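Local atomic coordinates of aminopeptidase-like protein (Chaetomium thermophilum, PDB entry 5JM6), a protein that probably acts as a zinc-dependent M18 aminopeptidase and forms a dodecamer related to the cargo of the Cvt pathway of selective autophagy. Residues N125-I130 against I356-I361; V416-D421 against A434-I439; L80-V85 against A317-K322. All blocks are in the same frame, centred on the assembly; numbering follows the deposited sequence.

From the N terminus, the chain passes through residues 80-85, the end of helix 68-81 and the turn after it, and then 125-130 on a central strand. Residues 317-322 return to 80-85 and close contact 3. Residues 356-361 then return to 125-130 and close contact 1, so these two long loops cross rather than nest. Contact 2 follows both and closes a short loop of 12 residues between 416-421 and 434-439. Contacts 1 and 2 tie helices 353-368 and 430-443 to strands of the same mixed sheet. Contact 3 joins the turn after helix 68-81 to the last turn of helix 305-320, over that sheet. The centres of contacts 1 and 3 lie about 17 Å apart.

Contact 1. Residues N125-I130 against I356-I361; sequences NGIAMI and ITIERI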
ATOM      1  N   ASN A 125     -46.947  33.404 -34.769  1.00 31.61           N
ATOM      2  CA  ASN A 125     -47.283  31.993 -34.632  1.00 29.53           C
ATOM      3  C   ASN A 125     -46.059  31.187 -34.224  1.00 34.14           C
ATOM      4  O   ASN A 125     -44.926  31.555 -34.540  1.00 35.40           O
ATOM      5  CB  ASN A 125     -47.872  31.447 -35.934  1.00 33.91           C
ATOM      6  CG  ASN A 125     -49.252  32.003 -36.225  1.00 34.63           C
ATOM      7  OD1 ASN A 125     -49.757  32.854 -35.494  1.00 32.46           O
ATOM      8  ND2 ASN A 125     -49.870  31.526 -37.301  1.00 30.36           N
ATOM      9  N   GLY A 126     -46.293  30.085 -33.522  1.00 35.16           N
ATOM     10  CA  GLY A 126     -45.216  29.317 -32.932  1.00 29.09           C
ATOM     11  C   GLY A 126     -44.514  28.378 -33.887  1.00 27.90           C
ATOM     12  O   GLY A 126     -44.968  28.139 -35.004  1.00 30.79           O
ATOM     13  N   ILE A 127     -43.391  27.845 -33.425  1.00 32.15           N
ATOM     14  CA  ILE A 127     -42.603  26.904 -34.199  1.00 30.72           C
ATOM     15  C   ILE A 127     -42.569  25.558 -33.491  1.00 33.20           C
ATOM     16  O   ILE A 127     -42.336  25.489 -32.286  1.00 36.00           O
ATOM     17  CB  ILE A 127     -41.167  27.416 -34.404  1.00 31.08           C
ATOM     18  CG1 ILE A 127     -41.195  28.868 -34.882  1.00 25.63           C
ATOM     19  CG2 ILE A 127     -40.415  26.531 -35.385  1.00 30.51           C
ATOM     20  CD1 ILE A 127     -39.996  29.664 -34.465  1.00 22.81           C
ATOM     21  N   ALA A 128     -42.819  24.491 -34.237  1.00 32.50           N
ATOM     22  CA  ALA A 128     -42.618  23.149 -33.717  1.00 33.46           C
ATOM     23  C   ALA A 128     -41.292  22.643 -34.265  1.00 35.59           C
ATOM     24  O   ALA A 128     -41.171  22.364 -35.458  1.00 30.95           O
ATOM     25  CB  ALA A 128     -43.766  22.231 -34.111  1.00 24.54           C
ATOM     26  N   MET A 129     -40.293  22.536 -33.394  1.00 30.33           N
ATOM     27  CA  MET A 129     -38.932  22.280 -33.850  1.00 30.76           C
ATOM     28  C   MET A 129     -38.274  21.074 -33.183  1.00 35.11           C
ATOM     29  O   MET A 129     -38.492  20.796 -32.003  1.00 32.48           O
ATOM     30  CB  MET A 129     -38.063  23.529 -33.641  1.00 28.68           C
ATOM     31  CG  MET A 129     -38.202  24.193 -32.276  1.00 31.61           C
ATOM     32  SD  MET A 129     -37.158  25.660 -32.122  1.00 38.06           S
ATOM     33  CE  MET A 129     -38.370  26.922 -31.737  1.00 34.34           C
ATOM     34  N   ILE A 130     -37.475  20.363 -33.972  1.00 31.71           N
ATOM     35  CA  ILE A 130     -36.679  19.240 -33.494  1.00 29.77           C
ATOM     36  C   ILE A 130     -35.204  19.509 -33.760  1.00 31.08           C
ATOM     37  O   ILE A 130     -34.830  19.918 -34.859  1.00 29.45           O
ATOM     38  CB  ILE A 130     -37.078  17.917 -34.178  1.00 33.09           C
ATOM     39  CG1 ILE A 130     -38.588  17.691 -34.080  1.00 32.05           C
ATOM     40  CG2 ILE A 130     -36.305  16.749 -33.577  1.00 34.51           C
ATOM     41  CD1 ILE A 130     -39.081  16.537 -34.928  1.00 31.16           C
ATOM     42  N   ILE A 356     -30.536  32.724 -35.228  1.00 30.41           N
ATOM     43  CA  ILE A 356     -30.465  33.771 -36.245  1.00 27.77           C
ATOM     44  C   ILE A 356     -31.293  33.388 -37.475  1.00 33.64           C
ATOM     45  O   ILE A 356     -31.882  34.251 -38.125  1.00 31.26           O
ATOM     46  CB  ILE A 356     -29.002  34.089 -36.656  1.00 29.59           C
ATOM     47  CG1 ILE A 356     -28.953  35.372 -37.490  1.00 31.91           C
ATOM     48  CG2 ILE A 356     -28.364  32.931 -37.412  1.00 30.52           C
ATOM     49  CD1 ILE A 356     -27.569  35.964 -37.623  1.00 28.29           C
ATOM     50  N   THR A 357     -31.361  32.093 -37.773  1.00 33.74           N
ATOM     51  CA  THR A 357     -32.176  31.614 -38.882  1.00 31.70           C
ATOM     52  C   THR A 357     -33.651  31.876 -38.611  1.00 32.21           C
ATOM     53  O   THR A 357     -34.378  32.339 -39.489  1.00 29.12           O
ATOM     54  CB  THR A 357     -31.958  30.113 -39.137  1.00 27.85           C
ATOM     55  OG1 THR A 357     -30.635  29.906 -39.644  1.00 34.05           O
ATOM     56  CG2 THR A 357     -32.971  29.584 -40.144  1.00 21.96           C
ATOM     57  N   ILE A 358     -34.085  31.590 -37.388  1.00 29.16           N
ATOM     58  CA  ILE A 358     -35.469  31.821 -37.002  1.00 26.67           C
ATOM     59  C   ILE A 358     -35.811  33.306 -37.072  1.00 28.30           C
ATOM     60  O   ILE A 358     -36.863  33.681 -37.591  1.00 28.75           O
ATOM     61  CB  ILE A 358     -35.756  31.270 -35.590  1.00 28.71           C
ATOM     62  CG1 ILE A 358     -35.680  29.742 -35.620  1.00 29.00           C
ATOM     63  CG2 ILE A 358     -37.110  31.744 -35.082  1.00 23.09           C
ATOM     64  CD1 ILE A 358     -36.548  29.046 -34.612  1.00 30.65           C
ATOM     65  N   GLU A 359     -34.912  34.152 -36.577  1.00 28.19           N
ATOM     66  CA  GLU A 359     -35.138  35.594 -36.618  1.00 30.60           C
ATOM     67  C   GLU A 359     -35.266  36.079 -38.059  1.00 31.27           C
ATOM     68  O   GLU A 359     -36.146  36.880 -38.375  1.00 32.74           O
ATOM     69  CB  GLU A 359     -34.015  36.340 -35.895  1.00 28.97           C
ATOM     70  CG  GLU A 359     -33.935  36.023 -34.408  1.00 33.53           C
ATOM     71  CD  GLU A 359     -32.883  36.837 -33.680  1.00 39.44           C
ATOM     72  OE1 GLU A 359     -32.416  37.852 -34.240  1.00 40.30           O
ATOM     73  OE2 GLU A 359     -32.522  36.462 -32.544  1.00 42.79           O
ATOM     74  N   ARG A 360     -34.398  35.577 -38.931  1.00 30.27           N
ATOM     75  CA  ARG A 360     -34.455  35.914 -40.349  1.00 29.22           C
ATOM     76  C   ARG A 360     -35.793  35.552 -40.982  1.00 32.32           C
ATOM     77  O   ARG A 360     -36.364  36.340 -41.737  1.00 33.90           O
ATOM     78  CB  ARG A 360     -33.344  35.206 -41.109  1.00 31.93           C
ATOM     79  CG  ARG A 360     -31.991  35.852 -41.044  1.00 27.54           C
ATOM     80  CD  ARG A 360     -31.437  35.819 -42.444  1.00 32.27           C
ATOM     81  NE  ARG A 360     -30.026  35.476 -42.513  1.00 33.21           N
ATOM     82  CZ  ARG A 360     -29.329  35.488 -43.643  1.00 36.71           C
ATOM     83  NH1 ARG A 360     -29.923  35.837 -44.776  1.00 35.54           N
ATOM     84  NH2 ARG A 360     -28.045  35.157 -43.643  1.00 36.52           N
ATOM     85  N   ILE A 361     -36.275  34.348 -40.689  1.00 29.56           N
ATOM     86  CA  ILE A 361     -37.559  33.895 -41.210  1.00 25.74           C
ATOM     87  C   ILE A 361     -38.669  34.827 -40.753  1.00 30.76           C
ATOM     88  O   ILE A 361     -39.481  35.287 -41.555  1.00 32.66           O
ATOM     89  CB  ILE A 361     -37.891  32.461 -40.757  1.00 27.82           C
ATOM     90  CG1 ILE A 361     -36.807  31.484 -41.213  1.00 29.16           C
ATOM     91  CG2 ILE A 361     -39.242  32.032 -41.303  1.00 28.37           C
ATOM     92  CD1 ILE A 361     -36.890  30.133 -40.532  1.00 23.31           C
TER
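Ile127 is the first residue of strand 127-133 to meet helix 353-368, and it does so through Ile358. The two isoleucines reach toward each other tip to tip, with their CD1 atoms 3.5 Å apart. The CG2 branch of Ile358 also lies beside Ile127 CD1, at 3.6 Å. Ile127 CG1 stands opposite the carbonyl carbon (chi1 -48°), and this carries the long branch out toward the helix. The next residue, Ala128, faces the other side of the sheet, where it packs on Phe506 and Trp510 of helix 495-514. Met129 turns back to Ile358. It crosses that side chain at about a right angle. Its chain bends at chi3 (122°), and Met129 CE lies 4.0 Å from Ile358 CD1. Leu332 of the neighbouring strand touches both Ile127 and Met129. Ile358 alone carries the helix side, against two residues on one face of the strand. Helices 353-368 and 495-514 lie on opposite faces of the sheet, as in the alpha/beta/alpha sandwich of zinc exopeptidases. The chemistry is wholly apolar, with no hydrogen bond between the segments, so the helix is held against the sheet here by dispersion and the exclusion of water.

Contact 2. Residues V416-D421 against A434-I439; sequences VALCVD and AILDRI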
ATOM      1  N   VAL A 416     -40.237   5.825 -28.375  1.00 35.54           N
ATOM      2  CA  VAL A 416     -39.262   6.796 -27.934  1.00 33.85           C
ATOM      3  C   VAL A 416     -39.298   6.986 -26.417  1.00 37.30           C
ATOM      4  O   VAL A 416     -40.352   6.877 -25.789  1.00 36.36           O
ATOM      5  CB  VAL A 416     -39.495   8.127 -28.645  1.00 26.96           C
ATOM      6  CG1 VAL A 416     -38.328   9.006 -28.444  1.00 36.47           C
ATOM      7  CG2 VAL A 416     -39.678   7.887 -30.131  1.00 32.13           C
ATOM      8  N   ALA A 417     -38.133   7.253 -25.835  1.00 31.33           N
ATOM      9  CA  ALA A 417     -38.021   7.477 -24.402  1.00 34.09           C
ATOM     10  C   ALA A 417     -37.944   8.963 -24.086  1.00 36.61           C
ATOM     11  O   ALA A 417     -37.195   9.705 -24.722  1.00 40.13           O
ATOM     12  CB  ALA A 417     -36.799   6.759 -23.847  1.00 35.68           C
ATOM     13  N   LEU A 418     -38.726   9.397 -23.103  1.00 38.95           N
ATOM     14  CA  LEU A 418     -38.587  10.746 -22.579  1.00 37.53           C
ATOM     15  C   LEU A 418     -37.515  10.707 -21.500  1.00 39.18           C
ATOM     16  O   LEU A 418     -37.664  10.028 -20.483  1.00 38.28           O
ATOM     17  CB  LEU A 418     -39.912  11.277 -22.025  1.00 35.99           C
ATOM     18  CG  LEU A 418     -40.954  11.842 -23.001  1.00 33.54           C
ATOM     19  CD1 LEU A 418     -41.237  10.905 -24.163  1.00 35.52           C
ATOM     20  CD2 LEU A 418     -42.243  12.161 -22.267  1.00 39.12           C
ATOM     21  N   CYS A 419     -36.430  11.434 -21.738  1.00 42.40           N
ATOM     22  CA  CYS A 419     -35.279  11.416 -20.851  1.00 43.29           C
ATOM     23  C   CYS A 419     -35.447  12.466 -19.760  1.00 42.93           C
ATOM     24  O   CYS A 419     -35.665  13.641 -20.050  1.00 41.78           O
ATOM     25  CB  CYS A 419     -33.995  11.660 -21.649  1.00 48.03           C
ATOM     26  SG  CYS A 419     -32.499  10.937 -20.946  1.00 68.90           S
ATOM     27  N   VAL A 420     -35.361  12.031 -18.505  1.00 48.65           N
ATOM     28  CA  VAL A 420     -35.540  12.916 -17.357  1.00 46.79           C
ATOM     29  C   VAL A 420     -34.320  12.850 -16.443  1.00 53.59           C
ATOM     30  O   VAL A 420     -33.697  11.798 -16.308  1.00 56.84           O
ATOM     31  CB  VAL A 420     -36.808  12.545 -16.548  1.00 43.46           C
ATOM     32  CG1 VAL A 420     -37.077  13.570 -15.452  1.00 47.54           C
ATOM     33  CG2 VAL A 420     -38.013  12.420 -17.466  1.00 42.96           C
ATOM     34  N   ASP A 421     -33.973  13.975 -15.822  1.00 62.59           N
ATOM     35  CA  ASP A 421     -32.889  13.994 -14.848  1.00 63.41           C
ATOM     36  C   ASP A 421     -33.331  14.660 -13.546  1.00 69.67           C
ATOM     37  O   ASP A 421     -32.982  15.809 -13.269  1.00 69.28           O
ATOM     38  CB  ASP A 421     -31.662  14.706 -15.420  1.00 57.63           C
ATOM     39  CG  ASP A 421     -30.363  14.104 -14.925  1.00 77.54           C
ATOM     40  OD1 ASP A 421     -30.379  13.454 -13.859  1.00 75.00           O
ATOM     41  OD2 ASP A 421     -29.329  14.276 -15.603  1.00 80.12           O
ATOM     42  N   ALA A 434     -46.383  16.141 -20.132  1.00 30.47           N
ATOM     43  CA  ALA A 434     -47.824  16.183 -20.356  1.00 33.18           C
ATOM     44  C   ALA A 434     -48.137  16.410 -21.833  1.00 36.95           C
ATOM     45  O   ALA A 434     -49.026  15.770 -22.394  1.00 32.61           O
ATOM     46  CB  ALA A 434     -48.468  17.267 -19.503  1.00 37.60           C
ATOM     47  N   ILE A 435     -47.386  17.311 -22.457  1.00 36.50           N
ATOM     48  CA  ILE A 435     -47.570  17.627 -23.869  1.00 33.61           C
ATOM     49  C   ILE A 435     -47.218  16.444 -24.770  1.00 34.31           C
ATOM     50  O   ILE A 435     -48.000  16.068 -25.642  1.00 35.69           O
ATOM     51  CB  ILE A 435     -46.720  18.847 -24.281  1.00 34.47           C
ATOM     52  CG1 ILE A 435     -47.175  20.091 -23.515  1.00 36.79           C
ATOM     53  CG2 ILE A 435     -46.806  19.084 -25.782  1.00 27.33           C
ATOM     54  CD1 ILE A 435     -46.158  21.206 -23.512  1.00 28.65           C
ATOM     55  N   LEU A 436     -46.047  15.851 -24.554  1.00 31.15           N
ATOM     56  CA  LEU A 436     -45.581  14.785 -25.436  1.00 33.72           C
ATOM     57  C   LEU A 436     -46.301  13.462 -25.186  1.00 39.60           C
ATOM     58  O   LEU A 436     -46.432  12.648 -26.098  1.00 36.56           O
ATOM     59  CB  LEU A 436     -44.072  14.588 -25.298  1.00 34.84           C
ATOM     60  CG  LEU A 436     -43.142  15.760 -25.614  1.00 32.14           C
ATOM     61  CD1 LEU A 436     -41.734  15.377 -25.226  1.00 34.47           C
ATOM     62  CD2 LEU A 436     -43.199  16.149 -27.084  1.00 31.84           C
ATOM     63  N   ASP A 437     -46.763  13.235 -23.958  1.00 44.72           N
ATOM     64  CA  ASP A 437     -47.616  12.081 -23.705  1.00 42.23           C
ATOM     65  C   ASP A 437     -48.940  12.265 -24.434  1.00 39.86           C
ATOM     66  O   ASP A 437     -49.515  11.309 -24.953  1.00 40.35           O
ATOM     67  CB  ASP A 437     -47.853  11.872 -22.207  1.00 39.18           C
ATOM     68  CG  ASP A 437     -46.742  11.079 -21.550  1.00 46.75           C
ATOM     69  OD1 ASP A 437     -45.830  10.624 -22.272  1.00 48.49           O
ATOM     70  OD2 ASP A 437     -46.787  10.895 -20.315  1.00 46.06           O
ATOM     71  N   ARG A 438     -49.412  13.507 -24.479  1.00 40.57           N
ATOM     72  CA  ARG A 438     -50.657  13.830 -25.164  1.00 37.57           C
ATOM     73  C   ARG A 438     -50.509  13.683 -26.675  1.00 41.68           C
ATOM     74  O   ARG A 438     -51.391  13.142 -27.341  1.00 44.89           O
ATOM     75  CB  ARG A 438     -51.106  15.247 -24.804  1.00 34.76           C
ATOM     76  CG  ARG A 438     -52.254  15.776 -25.642  1.00 38.33           C
ATOM     77  CD  ARG A 438     -53.557  15.069 -25.320  1.00 41.80           C
ATOM     78  NE  ARG A 438     -54.683  15.683 -26.017  1.00 44.65           N
ATOM     79  CZ  ARG A 438     -55.732  15.012 -26.476  1.00 44.31           C
ATOM     80  NH1 ARG A 438     -55.801  13.697 -26.315  1.00 47.99           N
ATOM     81  NH2 ARG A 438     -56.712  15.654 -27.098  1.00 37.18           N
ATOM     82  N   ILE A 439     -49.394  14.161 -27.217  1.00 38.38           N
ATOM     83  CA  ILE A 439     -49.133  13.998 -28.640  1.00 41.16           C
ATOM     84  C   ILE A 439     -48.997  12.514 -28.980  1.00 40.67           C
ATOM     85  O   ILE A 439     -49.535  12.051 -29.987  1.00 37.10           O
ATOM     86  CB  ILE A 439     -47.876  14.782 -29.075  1.00 39.57           C
ATOM     87  CG1 ILE A 439     -48.238  16.259 -29.254  1.00 36.23           C
ATOM     88  CG2 ILE A 439     -47.300  14.223 -30.366  1.00 40.92           C
ATOM     89  CD1 ILE A 439     -47.113  17.123 -29.756  1.00 33.97           C
TER
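Leu418 carries the strand side of this contact against Leu436 and Asp437 of helix 430-443. Its CB points toward the helix but makes no close approach of its own. CG stands opposite the carbonyl carbon (chi1 -81°), beside the backbone N, and is the first atom to touch: it lies 4.2 Å from Leu436 CD1. At CG the chain forks. Leu418 CD1 stays near the same leucine, 4.6 Å from Leu436 CD1. Leu418 CD2 is 4.3 Å from Leu436 CB. Leu418 CD2 ends against the carboxylate, 3.9 Å from Asp437 OD1. The leucine and the aspartate cross obliquely, and this last approach is packing without a hydrogen bond. The carboxylate has polar partners of its own. OD2 forms a salt bridge with Arg449, and OD1 accepts a hydrogen bond from Asn447 ND2. These partners would be expected to limit the rotation of the group and to offset part of its charge. Leu418 also touches Arg449 and Asn447, so its side chain sits between the helix and the start of the next strand. Leu436 packs further on Phe386. Strand 417-419, helix 430-443 and strand 448-450 follow one another, and the two strands are parallel neighbours in the sheet. The arrangement is a beta-alpha-beta crossover at the border of the mixed sheet, with the connecting helix packed on its first strand.

Contact 3. Residues L80-V85 against A317-K322; sequences LKAGYV and ALLHAK
Ala82 and Leu319 bring the two backbones nearest each other, with their CA atoms 7.7 Å apart. Each segment includes the C-terminal part of a helix. Helix 68-81 ends in a Schellman motif, in which Gly83 takes a positive phi (92°) that suits glycine. The chain then turns into the short strand 85-86, and Tyr84 is directed at helix 305-320. The tyrosine supplies most of the contact on its side. Its CG is opposite the carbonyl carbon (chi1 -76°), and the ring extends toward two consecutive leucines. Leu319 approaches the ring obliquely, with CD2 4.1 Å from Tyr84 CE1. Leu318 meets the far end of the tyrosine: its CG lies 3.7 Å from Tyr84 OH, and its CD2 is 4.5 Å from Tyr84 CE2. Leu318 CG is opposite its own backbone N (chi1 -173°). The two leucines meet different parts of the tyrosine, Leu319 the CE1 side and Leu318 the hydroxyl end. Leu319 CD2 also reaches Ala82 CB, at 4.3 Å, and so bridges the alanine and the tyrosine. No hydrogen bond links the segments. Around them, Tyr84 and Leu319 both touch Leu79 of helix 68-81. Tyr84 also packs on Phe104 and Thr116, and Leu318 on Ala114, which places the cluster over the first strands of the sheet. The turn that follows helix 68-81 packs on the last turn of helix 305-320, within a helical layer on one face of a mixed sheet, as in the alpha/beta/alpha fold of zinc exopeptidases.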
ATOM      1  N   LEU A  80     -34.312  18.676 -51.868  1.00 36.13           N
ATOM      2  CA  LEU A  80     -34.457  19.261 -53.197  1.00 39.20           C
ATOM      3  C   LEU A  80     -35.410  18.443 -54.068  1.00 41.98           C
ATOM      4  O   LEU A  80     -36.158  19.001 -54.870  1.00 45.19           O
ATOM      5  CB  LEU A  80     -33.094  19.395 -53.880  1.00 38.11           C
ATOM      6  CG  LEU A  80     -32.197  20.521 -53.356  1.00 32.47           C
ATOM      7  CD1 LEU A  80     -30.777  20.369 -53.874  1.00 29.90           C
ATOM      8  CD2 LEU A  80     -32.760  21.880 -53.738  1.00 31.45           C
ATOM      9  N   LYS A  81     -35.394  17.125 -53.902  1.00 40.87           N
ATOM     10  CA  LYS A  81     -36.271  16.261 -54.685  1.00 40.23           C
ATOM     11  C   LYS A  81     -37.721  16.376 -54.219  1.00 40.35           C
ATOM     12  O   LYS A  81     -38.647  16.082 -54.975  1.00 40.56           O
ATOM     13  CB  LYS A  81     -35.795  14.810 -54.611  1.00 45.17           C
ATOM     14  CG  LYS A  81     -34.541  14.540 -55.428  1.00 50.44           C
ATOM     15  CD  LYS A  81     -33.938  13.185 -55.100  1.00 55.26           C
ATOM     16  CE  LYS A  81     -32.530  13.063 -55.665  1.00 64.67           C
ATOM     17  NZ  LYS A  81     -31.875  11.784 -55.270  1.00 63.79           N
ATOM     18  N   ALA A  82     -37.907  16.817 -52.978  1.00 40.51           N
ATOM     19  CA  ALA A  82     -39.240  17.010 -52.414  1.00 35.51           C
ATOM     20  C   ALA A  82     -39.757  18.432 -52.634  1.00 43.35           C
ATOM     21  O   ALA A  82     -40.860  18.769 -52.203  1.00 35.27           O
ATOM     22  CB  ALA A  82     -39.235  16.677 -50.930  1.00 36.54           C
ATOM     23  N   GLY A  83     -38.961  19.263 -53.300  1.00 38.70           N
ATOM     24  CA  GLY A  83     -39.387  20.610 -53.637  1.00 33.99           C
ATOM     25  C   GLY A  83     -39.040  21.693 -52.631  1.00 37.65           C
ATOM     26  O   GLY A  83     -39.697  22.734 -52.592  1.00 39.10           O
ATOM     27  N   TYR A  84     -38.019  21.456 -51.814  1.00 39.29           N
ATOM     28  CA  TYR A  84     -37.546  22.479 -50.884  1.00 33.56           C
ATOM     29  C   TYR A  84     -36.626  23.469 -51.594  1.00 33.09           C
ATOM     30  O   TYR A  84     -35.885  23.105 -52.509  1.00 33.40           O
ATOM     31  CB  TYR A  84     -36.820  21.848 -49.690  1.00 28.50           C
ATOM     32  CG  TYR A  84     -37.733  21.220 -48.654  1.00 33.62           C
ATOM     33  CD1 TYR A  84     -38.525  20.121 -48.969  1.00 36.35           C
ATOM     34  CD2 TYR A  84     -37.784  21.711 -47.355  1.00 32.42           C
ATOM     35  CE1 TYR A  84     -39.355  19.541 -48.023  1.00 37.30           C
ATOM     36  CE2 TYR A  84     -38.609  21.136 -46.402  1.00 32.01           C
ATOM     37  CZ  TYR A  84     -39.392  20.051 -46.742  1.00 35.16           C
ATOM     38  OH  TYR A  84     -40.214  19.473 -45.802  1.00 30.76           O
ATOM     39  N   VAL A  85     -36.686  24.724 -51.163  1.00 27.41           N
ATOM     40  CA  VAL A  85     -35.864  25.788 -51.725  1.00 26.07           C
ATOM     41  C   VAL A  85     -34.743  26.144 -50.754  1.00 30.22           C
ATOM     42  O   VAL A  85     -34.986  26.320 -49.563  1.00 30.68           O
ATOM     43  CB  VAL A  85     -36.710  27.041 -52.032  1.00 26.13           C
ATOM     44  CG1 VAL A  85     -35.826  28.210 -52.431  1.00 17.59           C
ATOM     45  CG2 VAL A  85     -37.734  26.737 -53.114  1.00 23.43           C
ATOM     46  N   ALA A 317     -39.401  12.557 -40.513  1.00 32.29           N
ATOM     47  CA  ALA A 317     -40.662  13.059 -39.983  1.00 33.74           C
ATOM     48  C   ALA A 317     -41.069  14.345 -40.692  1.00 34.59           C
ATOM     49  O   ALA A 317     -42.233  14.524 -41.047  1.00 35.50           O
ATOM     50  CB  ALA A 317     -40.562  13.288 -38.493  1.00 28.64           C
ATOM     51  N   LEU A 318     -40.104  15.237 -40.903  1.00 31.33           N
ATOM     52  CA  LEU A 318     -40.375  16.475 -41.621  1.00 34.25           C
ATOM     53  C   LEU A 318     -40.849  16.178 -43.042  1.00 36.12           C
ATOM     54  O   LEU A 318     -41.847  16.734 -43.496  1.00 43.08           O
ATOM     55  CB  LEU A 318     -39.137  17.371 -41.654  1.00 38.15           C
ATOM     56  CG  LEU A 318     -39.366  18.763 -42.245  1.00 29.14           C
ATOM     57  CD1 LEU A 318     -40.437  19.503 -41.458  1.00 32.51           C
ATOM     58  CD2 LEU A 318     -38.073  19.558 -42.266  1.00 27.77           C
ATOM     59  N   LEU A 319     -40.140  15.292 -43.735  1.00 32.16           N
ATOM     60  CA  LEU A 319     -40.514  14.926 -45.098  1.00 26.96           C
ATOM     61  C   LEU A 319     -41.901  14.287 -45.162  1.00 29.09           C
ATOM     62  O   LEU A 319     -42.587  14.385 -46.178  1.00 29.22           O
ATOM     63  CB  LEU A 319     -39.482  13.973 -45.710  1.00 25.74           C
ATOM     64  CG  LEU A 319     -38.097  14.528 -46.052  1.00 28.23           C
ATOM     65  CD1 LEU A 319     -37.289  13.491 -46.818  1.00 29.86           C
ATOM     66  CD2 LEU A 319     -38.202  15.823 -46.845  1.00 34.03           C
ATOM     67  N   HIS A 320     -42.297  13.608 -44.092  1.00 34.54           N
ATOM     68  CA  HIS A 320     -43.592  12.930 -44.053  1.00 35.48           C
ATOM     69  C   HIS A 320     -44.694  13.698 -43.317  1.00 34.76           C
ATOM     70  O   HIS A 320     -45.802  13.188 -43.155  1.00 34.14           O
ATOM     71  CB  HIS A 320     -43.428  11.539 -43.442  1.00 31.40           C
ATOM     72  CG  HIS A 320     -42.762  10.559 -44.357  1.00 40.25           C
ATOM     73  ND1 HIS A 320     -43.454   9.572 -45.024  1.00 44.16           N
ATOM     74  CD2 HIS A 320     -41.466  10.425 -44.730  1.00 41.59           C
ATOM     75  CE1 HIS A 320     -42.614   8.866 -45.760  1.00 45.27           C
ATOM     76  NE2 HIS A 320     -41.401   9.363 -45.599  1.00 46.42           N
ATOM     77  N   ALA A 321     -44.396  14.909 -42.858  1.00 33.52           N
ATOM     78  CA  ALA A 321     -45.372  15.681 -42.092  1.00 31.20           C
ATOM     79  C   ALA A 321     -46.530  16.167 -42.963  1.00 36.03           C
ATOM     80  O   ALA A 321     -46.392  16.299 -44.180  1.00 37.72           O
ATOM     81  CB  ALA A 321     -44.695  16.862 -41.414  1.00 30.59           C
ATOM     82  N   LYS A 322     -47.673  16.420 -42.331  1.00 35.50           N
ATOM     83  CA  LYS A 322     -48.808  17.031 -43.015  1.00 40.30           C
ATOM     84  C   LYS A 322     -48.466  18.441 -43.473  1.00 43.90           C
ATOM     85  O   LYS A 322     -47.695  19.137 -42.812  1.00 37.48           O
ATOM     86  CB  LYS A 322     -50.035  17.110 -42.099  1.00 33.89           C
ATOM     87  CG  LYS A 322     -50.739  15.805 -41.770  1.00 38.14           C
ATOM     88  CD  LYS A 322     -51.976  16.096 -40.919  1.00 43.32           C
ATOM     89  CE  LYS A 322     -52.409  14.892 -40.095  1.00 45.58           C
ATOM     90  NZ  LYS A 322     -53.452  15.252 -39.090  1.00 49.32           N
TER